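Local coordinates for protein TRAP dicarboxylate transporter-DctP subunit (Rhodobacter sphaeroides, PDB 4PE3) that probably captures a small organic acid, such as a dicarboxylate, in the periplasm and hands it to a TRAP-type membrane transporter, at residues E67-P70 with V71-V75; N183-A187 with A188-P192; A266-I269 with F270-Q274; E284-E287 with A288-G292. One frame throughout, in Å; residues are numbered along the deposited sequence.

Contact 1. Residues E67-P70 with V71-V75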
loop_
_atom_site.group_PDB
_atom_site.type_symbol
_atom_site.label_atom_id
_atom_site.label_comp_id
_atom_site.label_asym_id
_atom_site.label_seq_id
_atom_site.Cartn_x
_atom_site.Cartn_y
_atom_site.Cartn_z
ATOM N N GLU A 67 -7.232 -19.909 9.952
ATOM C CA GLU A 67 -6.016 -20.602 9.569
ATOM C C GLU A 67 -5.307 -19.792 8.491
ATOM O O GLU A 67 -5.807 -19.676 7.376
ATOM C CB GLU A 67 -6.361 -21.986 9.046
ATOM C CG GLU A 67 -5.160 -22.817 8.754
ATOM C CD GLU A 67 -5.452 -24.284 8.884
ATOM O OE1 GLU A 67 -4.546 -25.000 9.342
ATOM O OE2 GLU A 67 -6.579 -24.718 8.543
ATOM N N LEU A 68 -4.137 -19.241 8.819
ATOM C CA LEU A 68 -3.390 -18.395 7.907
ATOM C C LEU A 68 -2.387 -19.218 7.083
ATOM O O LEU A 68 -1.517 -19.872 7.648
ATOM C CB LEU A 68 -2.649 -17.320 8.713
ATOM C CG LEU A 68 -1.773 -16.335 7.940
ATOM C CD1 LEU A 68 -2.632 -15.387 7.125
ATOM C CD2 LEU A 68 -0.831 -15.588 8.915
HETATM N N MSE A 69 -2.484 -19.157 5.765
HETATM C CA MSE A 69 -1.669 -19.986 4.890
HETATM C C MSE A 69 -0.803 -19.112 3.990
HETATM O O MSE A 69 -1.283 -18.153 3.411
HETATM C CB MSE A 69 -2.584 -20.871 4.046
HETATM C CG MSE A 69 -3.472 -21.794 4.877
HETATM SE SE MSE A 69 -4.859 -22.689 3.834
HETATM C CE MSE A 69 -5.635 -21.139 2.948
ATOM N N PRO A 70 0.482 -19.443 3.851
ATOM C CA PRO A 70 1.340 -18.609 2.996
ATOM C C PRO A 70 0.888 -18.597 1.538
ATOM O O PRO A 70 0.128 -19.464 1.085
ATOM C CB PRO A 70 2.718 -19.264 3.107
ATOM C CG PRO A 70 2.633 -20.210 4.223
ATOM C CD PRO A 70 1.211 -20.547 4.485
ATOM N N VAL A 71 1.337 -17.588 0.806
ATOM C CA VAL A 71 1.002 -17.441 -0.604
ATOM C C VAL A 71 1.261 -18.729 -1.371
ATOM O O VAL A 71 2.283 -19.386 -1.182
ATOM C CB VAL A 71 1.795 -16.268 -1.214
ATOM C CG1 VAL A 71 3.281 -16.549 -1.159
ATOM C CG2 VAL A 71 1.293 -15.970 -2.638
ATOM N N GLY A 72 0.302 -19.074 -2.231
ATOM C CA GLY A 72 0.421 -20.206 -3.123
ATOM C C GLY A 72 0.119 -21.557 -2.504
ATOM O O GLY A 72 0.288 -22.575 -3.174
ATOM N N THR A 73 -0.308 -21.584 -1.242
ATOM C CA THR A 73 -0.566 -22.864 -0.575
ATOM C C THR A 73 -1.649 -23.643 -1.268
ATOM O O THR A 73 -1.481 -24.823 -1.556
ATOM C CB THR A 73 -1.050 -22.681 0.862
ATOM O OG1 THR A 73 0.009 -22.151 1.643
ATOM C CG2 THR A 73 -1.476 -24.014 1.457
ATOM N N ILE A 74 -2.771 -22.974 -1.506
ATOM C CA ILE A 74 -3.941 -23.628 -2.053
ATOM C C ILE A 74 -4.134 -23.223 -3.504
ATOM O O ILE A 74 -4.461 -24.070 -4.334
ATOM C CB ILE A 74 -5.203 -23.304 -1.233
ATOM C CG1 ILE A 74 -4.991 -23.662 0.235
ATOM C CG2 ILE A 74 -6.401 -24.069 -1.783
ATOM C CD1 ILE A 74 -4.833 -25.177 0.467
ATOM N N VAL A 75 -3.927 -21.944 -3.820
ATOM C CA VAL A 75 -4.081 -21.486 -5.192
ATOM C C VAL A 75 -3.122 -20.358 -5.531
ATOM O O VAL A 75 -2.503 -19.771 -4.652
ATOM C CB VAL A 75 -5.501 -20.966 -5.460
ATOM C CG1 VAL A 75 -6.475 -22.130 -5.549
ATOM C CG2 VAL A 75 -5.909 -19.953 -4.392
#
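Selenomethionine Met69 lays the end of its side chain against Ile74, its selenium SE 3.7 Å from Ile74 CG1 and its methyl CE about as near to the same carbon. The two side chains cross at a slant. The bend at chi3 (-52°) turns CE back, so that SE and CE both lie against Ile74 CG1. Met69 is modelled in two conformers; this packing is that of one of them. Nearer the backbone, Met69 CB lies 3.8 Å from Thr73 OG1.

The polar half of the contact centres on Pro70 O. Thr73 N donates to it at 3.2 Å, the closing bond of a type II beta turn from Pro70 to Thr73, and Thr73 OG1 donates to the same oxygen at 2.7 Å. Both donors arrive from one face of the carbonyl plane, each tilted a little under 30° from it. With OG1 turned to the backbone N side of Thr73 (chi1 -68°), hydroxyl and amide can share one acceptor, and OG1 also comes within 3.5 Å of Pro70 CD. Gly72 takes the positive phi of the turn's third position.

Outside the turn, Gln36 of the neighbouring strand 32-37 bonds to Ile74 N and Val75 O. The chemistry is thus divided: a doubly held carbonyl fixes the reversal as the chain leaves strand 65-69, while Met69 and Ile74 make an apolar contact that continues onto Ile89.

Contact 2. Residues N183-A187 with A188-P192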
loop_
_atom_site.group_PDB
_atom_site.type_symbol
_atom_site.label_atom_id
_atom_site.label_comp_id
_atom_site.label_asym_id
_atom_site.label_seq_id
_atom_site.Cartn_x
_atom_site.Cartn_y
_atom_site.Cartn_z
ATOM N N ASN A 183 4.483 6.845 -14.692
ATOM C CA ASN A 183 3.724 7.870 -15.387
ATOM C C ASN A 183 3.594 9.137 -14.557
ATOM O O ASN A 183 3.658 10.238 -15.114
ATOM C CB ASN A 183 2.361 7.333 -15.811
ATOM C CG ASN A 183 2.473 6.279 -16.893
ATOM O OD1 ASN A 183 3.486 6.194 -17.587
ATOM N ND2 ASN A 183 1.433 5.463 -17.042
ATOM N N VAL A 184 3.447 9.008 -13.242
ATOM C CA VAL A 184 3.434 10.160 -12.346
ATOM C C VAL A 184 4.807 10.841 -12.313
ATOM O O VAL A 184 4.895 12.068 -12.432
ATOM C CB VAL A 184 2.967 9.782 -10.936
ATOM C CG1 VAL A 184 3.169 10.907 -9.952
ATOM C CG2 VAL A 184 1.484 9.404 -10.972
ATOM N N PHE A 185 5.894 10.079 -12.188
ATOM C CA PHE A 185 7.215 10.706 -12.209
ATOM C C PHE A 185 7.465 11.423 -13.525
ATOM O O PHE A 185 7.990 12.535 -13.517
ATOM C CB PHE A 185 8.344 9.726 -11.828
ATOM C CG PHE A 185 8.465 9.536 -10.342
ATOM C CD1 PHE A 185 8.932 10.566 -9.547
ATOM C CD2 PHE A 185 8.088 8.360 -9.725
ATOM C CE1 PHE A 185 9.041 10.417 -8.181
ATOM C CE2 PHE A 185 8.194 8.230 -8.346
ATOM C CZ PHE A 185 8.654 9.260 -7.588
ATOM N N ALA A 186 7.062 10.828 -14.645
ATOM C CA ALA A 186 7.180 11.513 -15.933
ATOM C C ALA A 186 6.351 12.792 -15.992
ATOM O O ALA A 186 6.803 13.788 -16.552
ATOM C CB ALA A 186 6.795 10.596 -17.053
ATOM N N ALA A 187 5.145 12.765 -15.430
ATOM C CA ALA A 187 4.301 13.948 -15.406
ATOM C C ALA A 187 4.943 15.062 -14.571
ATOM O O ALA A 187 4.706 16.252 -14.815
ATOM C CB ALA A 187 2.937 13.578 -14.845
ATOM N N ALA A 188 5.752 14.681 -13.588
ATOM C CA ALA A 188 6.500 15.629 -12.761
ATOM C C ALA A 188 7.797 16.096 -13.433
ATOM O O ALA A 188 8.534 16.891 -12.871
ATOM C CB ALA A 188 6.836 15.010 -11.409
ATOM N N GLY A 189 8.058 15.609 -14.634
ATOM C CA GLY A 189 9.238 16.025 -15.366
ATOM C C GLY A 189 10.473 15.202 -15.075
ATOM O O GLY A 189 11.550 15.534 -15.573
ATOM N N ALA A 190 10.344 14.146 -14.276
ATOM C CA ALA A 190 11.458 13.236 -14.050
ATOM C C ALA A 190 11.588 12.292 -15.238
ATOM O O ALA A 190 10.734 12.267 -16.132
ATOM C CB ALA A 190 11.261 12.474 -12.771
ATOM N N ASN A 191 12.654 11.490 -15.231
ATOM C CA ASN A 191 12.941 10.555 -16.303
ATOM C C ASN A 191 12.884 9.152 -15.714
ATOM O O ASN A 191 13.833 8.723 -15.055
ATOM C CB ASN A 191 14.321 10.863 -16.900
ATOM C CG ASN A 191 14.311 12.134 -17.705
ATOM O OD1 ASN A 191 13.470 12.313 -18.588
ATOM N ND2 ASN A 191 15.211 13.042 -17.388
ATOM N N PRO A 192 11.764 8.443 -15.876
ATOM C CA PRO A 192 11.695 7.113 -15.254
ATOM C C PRO A 192 12.578 6.090 -15.946
ATOM O O PRO A 192 12.732 6.104 -17.170
ATOM C CB PRO A 192 10.213 6.721 -15.386
ATOM C CG PRO A 192 9.634 7.633 -16.412
ATOM C CD PRO A 192 10.476 8.865 -16.462
HETATM O O HOH W 1 9.304 13.417 -18.133
#
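Phe185 meets the residues that follow its helix chiefly through its first side-chain atom: CB lies 4.1 Å from the methyl CB of Ala190. From there CG turns to the backbone N side, anti to the carbonyl carbon (chi1 -80°), and the ring extends clear of 188-192. The ring meets His238 edge-to-face and Phe157 with the planes only about 15° apart, and Phe185 also touches Phe237 and Ser176.

The backbone at the helix end is tightly tied. Ala190 N donates to Phe185 O at 3.0 Å, and Gly189 N to Ala186 O at 2.9 Å; the glycine N-H comes from well above the carbonyl plane, 68° out of it. Ala188 N completes the last regular turn by bonding to Val184 O at 3.0 Å. Ala190 CB lies 3.4 Å from Phe185 O, the oxygen that Ala190 N also engages. A water donates to both Ala186 O and Ala190 O, the latter at 2.7 Å, bridging helix end and exit. Farther on, Ala186 CB touches Pro192 CD at 4.1 Å on the exposed side.

Gly189 has a positive phi, at which a side chain would collide with the carbonyl oxygen of Ala188. The paired bonds back into the last turn make this a Schellman motif, ending helix 180-187 and turning the chain into strand 191-193 of the beta-alpha-beta unit that starts with strand 173-175.

Contact 3. Residues A266-I269 with F270-Q274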
loop_
_atom_site.group_PDB
_atom_site.type_symbol
_atom_site.label_atom_id
_atom_site.label_comp_id
_atom_site.label_asym_id
_atom_site.label_seq_id
_atom_site.Cartn_x
_atom_site.Cartn_y
_atom_site.Cartn_z
ATOM N N ALA A 266 -10.777 -7.482 15.223
ATOM C CA ALA A 266 -9.512 -8.205 15.103
ATOM C C ALA A 266 -8.680 -7.664 13.949
ATOM O O ALA A 266 -7.463 -7.501 14.057
ATOM C CB ALA A 266 -9.763 -9.710 14.921
ATOM N N GLN A 267 -9.344 -7.405 12.833
ATOM C CA GLN A 267 -8.674 -6.874 11.650
ATOM C C GLN A 267 -8.069 -5.514 11.943
ATOM O O GLN A 267 -6.946 -5.233 11.517
ATOM C CB GLN A 267 -9.663 -6.798 10.469
ATOM C CG GLN A 267 -8.979 -6.611 9.109
ATOM C CD GLN A 267 -8.481 -5.197 8.889
ATOM O OE1 GLN A 267 -9.083 -4.233 9.343
ATOM N NE2 GLN A 267 -7.357 -5.078 8.208
ATOM N N LYS A 268 -8.820 -4.668 12.644
ATOM C CA LYS A 268 -8.353 -3.332 13.011
ATOM C C LYS A 268 -7.122 -3.438 13.912
ATOM O O LYS A 268 -6.171 -2.665 13.787
ATOM C CB LYS A 268 -9.461 -2.566 13.729
ATOM C CG LYS A 268 -9.117 -1.147 14.115
ATOM C CD LYS A 268 -8.915 -0.279 12.883
ATOM C CE LYS A 268 -8.602 1.145 13.269
ATOM N NZ LYS A 268 -8.344 1.967 12.072
ATOM N N ILE A 269 -7.132 -4.404 14.821
ATOM C CA ILE A 269 -5.988 -4.602 15.705
ATOM C C ILE A 269 -4.763 -5.041 14.899
ATOM O O ILE A 269 -3.662 -4.522 15.095
ATOM C CB ILE A 269 -6.295 -5.618 16.816
ATOM C CG1 ILE A 269 -7.320 -5.042 17.784
ATOM C CG2 ILE A 269 -5.017 -5.991 17.570
ATOM C CD1 ILE A 269 -7.958 -6.112 18.675
ATOM N N PHE A 270 -4.946 -5.984 13.981
ATOM C CA PHE A 270 -3.872 -6.390 13.090
ATOM C C PHE A 270 -3.339 -5.173 12.316
ATOM O O PHE A 270 -2.129 -4.935 12.261
ATOM C CB PHE A 270 -4.355 -7.502 12.138
ATOM C CG PHE A 270 -3.646 -7.542 10.816
ATOM C CD1 PHE A 270 -2.276 -7.762 10.736
ATOM C CD2 PHE A 270 -4.350 -7.359 9.646
ATOM C CE1 PHE A 270 -1.643 -7.794 9.523
ATOM C CE2 PHE A 270 -3.714 -7.384 8.423
ATOM C CZ PHE A 270 -2.359 -7.586 8.355
ATOM N N GLN A 271 -4.262 -4.408 11.731
ATOM C CA GLN A 271 -3.888 -3.247 10.940
ATOM C C GLN A 271 -3.007 -2.300 11.757
ATOM O O GLN A 271 -1.950 -1.855 11.290
ATOM C CB GLN A 271 -5.157 -2.549 10.465
ATOM C CG GLN A 271 -4.958 -1.190 9.831
ATOM C CD GLN A 271 -6.187 -0.347 9.978
ATOM O OE1 GLN A 271 -6.254 0.500 10.852
ATOM N NE2 GLN A 271 -7.189 -0.613 9.157
ATOM N N GLN A 272 -3.443 -1.973 12.964
ATOM C CA GLN A 272 -2.727 -1.012 13.797
ATOM C C GLN A 272 -1.381 -1.547 14.286
ATOM O O GLN A 272 -0.392 -0.820 14.351
ATOM C CB GLN A 272 -3.609 -0.580 14.965
ATOM C CG GLN A 272 -4.798 0.276 14.524
ATOM C CD GLN A 272 -4.340 1.623 13.995
ATOM O OE1 GLN A 272 -3.648 2.363 14.698
ATOM N NE2 GLN A 272 -4.668 1.923 12.734
ATOM N N THR A 273 -1.343 -2.827 14.626
ATOM C CA THR A 273 -0.097 -3.445 15.073
ATOM C C THR A 273 0.918 -3.421 13.939
ATOM O O THR A 273 2.110 -3.155 14.162
ATOM C CB THR A 273 -0.330 -4.896 15.536
ATOM O OG1 THR A 273 -1.278 -4.887 16.609
ATOM C CG2 THR A 273 0.976 -5.565 15.983
ATOM N N GLN A 274 0.469 -3.720 12.730
ATOM C CA GLN A 274 1.325 -3.693 11.562
ATOM C C GLN A 274 1.851 -2.272 11.303
ATOM O O GLN A 274 3.047 -2.066 11.150
ATOM C CB GLN A 274 0.609 -4.232 10.332
ATOM C CG GLN A 274 1.417 -4.138 9.044
ATOM C CD GLN A 274 0.861 -5.010 7.946
ATOM O OE1 GLN A 274 -0.316 -4.937 7.635
ATOM N NE2 GLN A 274 1.715 -5.831 7.340
#
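Lys268 NZ donates to Gln271 OE1 at 2.8 Å, in the carbonyl plane and on a lone pair. The same oxygen takes a second, nearly straight bond from Gln272 NE2 at 2.8 Å, with Gln271 OE1 only 2° out of the Gln272 amide plane. A bend at chi2 (66°) turns the otherwise extended lysine toward this acceptor, alongside Gln272. The ammonium also forms a salt bridge with Glu127, whose other carboxylate oxygen accepts from Gln271 NE2; that amide nitrogen bonds to Val149 O as well, as does Gln267 NE2. An alanine in place of Gln271 would probably leave Gln272 NE2 without its acceptor, Lys268 with Glu127 but without the amide oxygen, and Glu127 OE2 without the amide donor.

Ile269 O is likewise doubly used. Thr273 N reaches it at 2.9 Å and Thr273 OG1 at 2.8 Å, from opposite faces of the carbonyl plane. Phe270 N and Gln271 N bond to Ala266 O and Gln267 O, while Phe270 CB rests 3.5 Å from Gln267 O. The i to i+4 backbone bonds are those of a regular alpha helix, here the long helix 257-291, bonded through Gln267 and Gln271 to strand 144-150 and through Gln271 and Lys268 to helix 119-128.

Contact 4. Residues E284-E287 with A288-G292. With ZN (zinc ion), chain L; IMD (imidazole), chain C.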
loop_
_atom_site.group_PDB
_atom_site.type_symbol
_atom_site.label_atom_id
_atom_site.label_comp_id
_atom_site.label_asym_id
_atom_site.label_seq_id
_atom_site.Cartn_x
_atom_site.Cartn_y
_atom_site.Cartn_z
ATOM N N GLU A 284 13.765 3.574 13.787
ATOM C CA GLU A 284 15.082 3.021 14.128
ATOM C C GLU A 284 16.115 3.321 13.052
ATOM O O GLU A 284 17.258 3.703 13.336
ATOM C CB GLU A 284 14.992 1.493 14.295
ATOM C CG GLU A 284 14.273 1.018 15.552
ATOM C CD GLU A 284 13.991 -0.471 15.588
ATOM O OE1 GLU A 284 14.212 -1.168 14.569
ATOM O OE2 GLU A 284 13.511 -0.944 16.650
ATOM N N ALA A 285 15.713 3.092 11.818
ATOM C CA ALA A 285 16.589 3.265 10.684
ATOM C C ALA A 285 16.897 4.740 10.442
ATOM O O ALA A 285 18.027 5.080 10.109
ATOM C CB ALA A 285 15.953 2.621 9.472
ATOM N N VAL A 286 15.902 5.619 10.595
ATOM C CA VAL A 286 16.144 7.055 10.395
ATOM C C VAL A 286 17.130 7.567 11.437
ATOM O O VAL A 286 18.023 8.364 11.137
ATOM C CB VAL A 286 14.827 7.876 10.465
ATOM C CG1 VAL A 286 15.133 9.389 10.444
ATOM C CG2 VAL A 286 13.905 7.504 9.315
ATOM N N GLU A 287 16.985 7.095 12.664
ATOM C CA GLU A 287 17.846 7.492 13.763
ATOM C C GLU A 287 19.287 7.105 13.433
ATOM O O GLU A 287 20.214 7.906 13.612
ATOM C CB GLU A 287 17.301 6.781 14.998
ATOM C CG GLU A 287 18.085 6.792 16.285
ATOM C CD GLU A 287 17.426 5.816 17.291
ATOM O OE1 GLU A 287 17.652 4.599 17.180
ATOM O OE2 GLU A 287 16.636 6.229 18.160
ATOM N N ALA A 288 19.478 5.900 12.902
ATOM C CA ALA A 288 20.794 5.429 12.508
ATOM C C ALA A 288 21.352 6.262 11.355
ATOM O O ALA A 288 22.529 6.644 11.357
ATOM C CB ALA A 288 20.742 3.961 12.149
ATOM N N ALA A 289 20.525 6.554 10.365
ATOM C CA ALA A 289 20.963 7.413 9.261
ATOM C C ALA A 289 21.435 8.775 9.757
ATOM O O ALA A 289 22.511 9.267 9.382
ATOM C CB ALA A 289 19.803 7.580 8.273
ATOM N N LYS A 290 20.654 9.415 10.609
ATOM C CA LYS A 290 21.010 10.750 11.065
ATOM C C LYS A 290 22.252 10.730 11.944
ATOM O O LYS A 290 23.034 11.675 11.916
ATOM C CB LYS A 290 19.828 11.411 11.783
ATOM C CG LYS A 290 18.701 11.771 10.843
ATOM C CD LYS A 290 17.574 12.544 11.537
ATOM C CE LYS A 290 16.515 12.961 10.531
ATOM N NZ LYS A 290 15.436 13.832 11.116
ATOM N N ALA A 291 22.485 9.644 12.676
ATOM C CA ALA A 291 23.593 9.603 13.621
ATOM C C ALA A 291 24.934 9.485 12.905
ATOM O O ALA A 291 25.982 9.784 13.486
ATOM C CB ALA A 291 23.416 8.461 14.604
ATOM N N GLY A 292 24.911 9.051 11.651
ATOM C CA GLY A 292 26.125 8.948 10.861
ATOM C C GLY A 292 26.648 10.281 10.349
ATOM O O GLY A 292 27.791 10.375 9.900
HETATM ZN ZN ZN L . 16.243 4.110 18.491
HETATM N N1 IMD C . 16.415 -3.010 10.597
HETATM C C2 IMD C . 16.101 -3.033 11.914
HETATM N N3 IMD C . 15.440 -1.885 12.228
HETATM C C4 IMD C . 15.339 -1.142 11.112
HETATM C C5 IMD C . 15.931 -1.847 10.072
HETATM O O HOH W 2 16.834 2.198 17.990
#
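Val286 and Lys290 run alongside each other with their ends in the same direction, Val286 CG1 lying 3.8 Å from Lys290 CE. The lysine keeps an extended chain beyond CG, so its methylenes run past the valine while the ammonium group continues beyond it. Val286 belongs to the close-packed side of the helix, with Lys290 at its exposed margin: Val286 also rests on Phe217 and Tyr234, and Ala285 and Ala289 turn their methyls to helix 217-223, where both touch Gln221. Ala289 N donates to Ala285 O at 2.9 Å and Lys290 N to Val286 O at 2.9 Å, both close to straight.

The other side is looser and faces solvent. Glu287 stretches outward with CG anti to its backbone N (chi1 170°), and its carboxylate grips a zinc ion with both oxygens, OE1 at 2.0 Å and OE2 at 2.2 Å; a water is a further ligand. Glu284, one turn earlier, is extended too. Its OE1 accepts a nearly straight bond, 2.7 Å long, from N3 of an imidazole that probably came from the crystallisation liquor, while OE2 is paired with Arg281. Farther along the chain, Gly292 N makes weak bonds to Ala288 O and Ala289 O.

Such a two-sided surface, with Ala285, Val286 and Ala289 inward and Glu287, Ala288 and Lys290 outward, is that of an amphipathic helix, here the C-terminal part of helix 257-291 in a family 7 solute-binding protein.

The four contacts follow one another along the chain without overlap, all in the family 7 solute-binding fold. Contact 1 leaves strand 65-69, an outer strand of the five-stranded sheet; contact 2 joins helix 180-187 to strand 191-193, the edge of the four-stranded sheet. Their centres are 37 Å apart on opposite sides of the chain's centre. Contacts 3 and 4 share helix 257-291, with centres 27 Å apart. Contact 3 packs on strand 144-150 of the larger sheet and comes within about 8 Å of contact 1, nearest atoms, whereas contact 4 rests on helix 217-223. The long helix thus carries two well-separated contacts, consistent with a helix that spans both lobes, as in other TRAP solute-binding proteins.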